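Local structure of XRE family transcriptional regulator (Enterobacter cloacae subsp. cloacae, 6B8W) at residues 35-40 / 90-94. The protein probably acts as a DNA-binding transcriptional regulator, of which this chain is the metal-binding cupin domain. Sequence-based numbering, arbitrary orientation.
Sequences HEAGVI and LIHYP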
ATOM      1  N   HIS A  35     -17.694  -7.584  -7.613  1.00 27.65           N
ATOM      2  CA  HIS A  35     -16.507  -8.424  -7.524  1.00 27.96           C
ATOM      3  C   HIS A  35     -16.942  -9.843  -7.249  1.00 26.32           C
ATOM      4  O   HIS A  35     -18.056 -10.066  -6.822  1.00 26.11           O
ATOM      5  CB  HIS A  35     -15.587  -7.991  -6.383  1.00 29.43           C
ATOM      6  CG  HIS A  35     -14.641  -6.898  -6.730  1.00 33.21           C
ATOM      7  ND1 HIS A  35     -13.460  -7.129  -7.409  1.00 35.42           N
ATOM      8  CD2 HIS A  35     -14.635  -5.584  -6.396  1.00 35.68           C
ATOM      9  CE1 HIS A  35     -12.804  -5.990  -7.532  1.00 37.07           C
ATOM     10  NE2 HIS A  35     -13.496  -5.037  -6.933  1.00 37.14           N
ATOM     11  N   GLU A  36     -16.040 -10.785  -7.499  1.00 24.70           N
ATOM     12  CA  GLU A  36     -16.277 -12.171  -7.215  1.00 25.11           C
ATOM     13  C   GLU A  36     -16.530 -12.361  -5.710  1.00 24.39           C
ATOM     14  O   GLU A  36     -15.890 -11.700  -4.880  1.00 23.33           O
ATOM     15  CB  GLU A  36     -15.067 -12.998  -7.626  1.00 25.38           C
ATOM     16  CG  GLU A  36     -15.200 -14.487  -7.344  1.00 26.27           C
ATOM     17  CD  GLU A  36     -13.917 -15.241  -7.637  1.00 27.16           C
ATOM     18  OE1 GLU A  36     -12.952 -14.631  -8.195  1.00 26.33           O
ATOM     19  OE2 GLU A  36     -13.879 -16.437  -7.296  1.00 27.42           O
ATOM     20  N   ALA A  37     -17.450 -13.266  -5.376  1.00 24.91           N
ATOM     21  CA  ALA A  37     -17.745 -13.604  -3.969  1.00 24.97           C
ATOM     22  C   ALA A  37     -16.453 -13.953  -3.233  1.00 25.12           C
ATOM     23  O   ALA A  37     -15.643 -14.720  -3.739  1.00 25.47           O
ATOM     24  CB  ALA A  37     -18.726 -14.767  -3.893  1.00 26.19           C
ATOM     25  N   GLY A  38     -16.250 -13.380  -2.047  1.00 25.91           N
ATOM     26  CA  GLY A  38     -15.054 -13.681  -1.250  1.00 26.71           C
ATOM     27  C   GLY A  38     -13.872 -12.737  -1.428  1.00 26.49           C
ATOM     28  O   GLY A  38     -12.879 -12.840  -0.705  1.00 28.08           O
ATOM     29  N   VAL A  39     -13.941 -11.831  -2.401  1.00 25.78           N
ATOM     30  CA  VAL A  39     -12.864 -10.849  -2.585  1.00 25.93           C
ATOM     31  C   VAL A  39     -12.744  -9.948  -1.347  1.00 26.18           C
ATOM     32  O   VAL A  39     -13.757  -9.527  -0.762  1.00 25.44           O
ATOM     33  CB  VAL A  39     -13.118  -9.981  -3.840  1.00 26.28           C
ATOM     34  CG1 VAL A  39     -12.352  -8.663  -3.800  1.00 27.16           C
ATOM     35  CG2 VAL A  39     -12.802 -10.773  -5.097  1.00 25.83           C
ATOM     36  N   ILE A  40     -11.507  -9.691  -0.933  1.00 26.31           N
ATOM     37  CA  ILE A  40     -11.238  -8.780   0.166  1.00 27.40           C
ATOM     38  C   ILE A  40     -10.560  -7.542  -0.429  1.00 25.99           C
ATOM     39  O   ILE A  40      -9.684  -7.665  -1.269  1.00 26.44           O
ATOM     40  CB  ILE A  40     -10.336  -9.379   1.244  1.00 27.84           C
ATOM     41  CG1 ILE A  40     -10.943 -10.645   1.835  1.00 29.55           C
ATOM     42  CG2 ILE A  40     -10.062  -8.344   2.352  1.00 28.35           C
ATOM     43  CD1 ILE A  40     -12.264 -10.449   2.571  1.00 30.37           C
ATOM     44  N   LEU A  90      -6.213  -2.270  -2.475  1.00 24.81           N
ATOM     45  CA  LEU A  90      -5.611  -3.585  -2.595  1.00 26.08           C
ATOM     46  C   LEU A  90      -6.727  -4.596  -2.682  1.00 25.67           C
ATOM     47  O   LEU A  90      -7.680  -4.529  -1.915  1.00 26.00           O
ATOM     48  CB  LEU A  90      -4.750  -3.907  -1.382  1.00 27.69           C
ATOM     49  CG  LEU A  90      -3.444  -3.125  -1.193  1.00 29.67           C
ATOM     50  CD1 LEU A  90      -3.674  -1.653  -0.945  1.00 30.06           C
ATOM     51  CD2 LEU A  90      -2.737  -3.740  -0.000  1.00 31.80           C
ATOM     52  N   ILE A  91      -6.600  -5.536  -3.607  1.00 25.72           N
ATOM     53  CA  ILE A  91      -7.617  -6.554  -3.804  1.00 26.85           C
ATOM     54  C   ILE A  91      -7.005  -7.940  -3.727  1.00 26.09           C
ATOM     55  O   ILE A  91      -6.084  -8.221  -4.458  1.00 27.14           O
ATOM     56  CB  ILE A  91      -8.288  -6.415  -5.186  1.00 29.63           C
ATOM     57  CG1 ILE A  91      -8.913  -5.017  -5.382  1.00 32.54           C
ATOM     58  CG2 ILE A  91      -9.320  -7.517  -5.378  1.00 30.00           C
ATOM     59  CD1 ILE A  91     -10.139  -4.734  -4.532  1.00 33.58           C
ATOM     60  N   HIS A  92      -7.507  -8.777  -2.820  1.00 25.41           N
ATOM     61  CA  HIS A  92      -7.095 -10.178  -2.722  1.00 25.31           C
ATOM     62  C   HIS A  92      -8.279 -11.023  -3.233  1.00 25.17           C
ATOM     63  O   HIS A  92      -9.381 -10.974  -2.667  1.00 25.86           O
ATOM     64  CB  HIS A  92      -6.715 -10.555  -1.286  1.00 24.84           C
ATOM     65  CG  HIS A  92      -5.378 -10.036  -0.861  1.00 25.00           C
ATOM     66  ND1 HIS A  92      -5.189  -8.750  -0.407  1.00 24.01           N
ATOM     67  CD2 HIS A  92      -4.161 -10.635  -0.820  1.00 26.61           C
ATOM     68  CE1 HIS A  92      -3.907  -8.575  -0.122  1.00 26.54           C
ATOM     69  NE2 HIS A  92      -3.265  -9.705  -0.358  1.00 25.77           N
ATOM     70  N   TYR A  93      -8.053 -11.767  -4.313  1.00 26.78           N
ATOM     71  CA  TYR A  93      -9.091 -12.597  -4.918  1.00 28.25           C
ATOM     72  C   TYR A  93      -9.041 -13.991  -4.260  1.00 30.10           C
ATOM     73  O   TYR A  93      -7.960 -14.459  -3.891  1.00 30.99           O
ATOM     74  CB  TYR A  93      -8.913 -12.646  -6.436  1.00 29.35           C
ATOM     75  CG  TYR A  93      -8.850 -11.276  -7.133  1.00 31.43           C
ATOM     76  CD1 TYR A  93     -10.004 -10.614  -7.569  1.00 32.84           C
ATOM     77  CD2 TYR A  93      -7.632 -10.659  -7.363  1.00 33.96           C
ATOM     78  CE1 TYR A  93      -9.929  -9.380  -8.213  1.00 32.96           C
ATOM     79  CE2 TYR A  93      -7.541  -9.427  -8.008  1.00 35.58           C
ATOM     80  CZ  TYR A  93      -8.685  -8.790  -8.438  1.00 36.24           C
ATOM     81  OH  TYR A  93      -8.545  -7.548  -9.083  1.00 38.31           O
ATOM     82  N   PRO A  94     -10.205 -14.658  -4.086  1.00 30.12           N
ATOM     83  CA  PRO A  94     -10.181 -15.948  -3.389  1.00 31.37           C
ATOM     84  C   PRO A  94      -9.621 -17.118  -4.211  1.00 33.88           C
ATOM     85  O   PRO A  94      -9.725 -17.125  -5.447  1.00 33.38           O
ATOM     86  CB  PRO A  94     -11.654 -16.190  -3.092  1.00 32.20           C
ATOM     87  CG  PRO A  94     -12.350 -15.564  -4.244  1.00 31.01           C
ATOM     88  CD  PRO A  94     -11.572 -14.301  -4.502  1.00 30.48           C
TER
HETATM   89  O   HOH W   1     -10.396 -15.596  -7.734  1.00 31.79           O
HETATM   90  O   HOH W   2     -10.165 -13.152  -1.204  1.00 31.09           O
HETATM   91  O   HOH W   3      -7.133  -6.870  -0.102  1.00 28.67           O
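Ile40 and His92 form an antiparallel hydrogen-bonded pair, closed by two nearly straight bonds, Ile40 N to His92 O (3.0 Å) and His92 N to Ile40 O (2.9 Å). Just before it, a type II turn from Glu36 to Val39 reverses the chain; Gly38 suits its third position because the positive phi (94°) would jam a CB against the preceding carbonyl. Val39, beta-branched, sends its two methyls to different neighbours: CG1, anti to the backbone N (chi1 159°), meets Ile91 CG2 at 3.6 Å, while CG2 lies 3.7 Å from Tyr93 CD1 and also touches Pro94 CD. The Ile91 CG2 methyl in turn sits over one face of the Tyr93 ring, near its rim. Pro94, with no N-H to satisfy, lays its ring against the turn, CG 3.4 Å from Ala37 O. The extended Glu36 side chain carries OE2 to 3.5 Å from Pro94 CG, and a water joins its OE1 to Pro94 O. Ile91 lies near Glu41 and His35 near His75, manganese ligands of the cupin site, whose metal is absent here. In the sheet, strand 85-92 lies between strands 40-47 and 17-24; Tyr93 OH hydrogen-bonds Asp18 OD2 of the latter, and His92 NE2 hydrogen-bonds His92 NE2 of the second subunit.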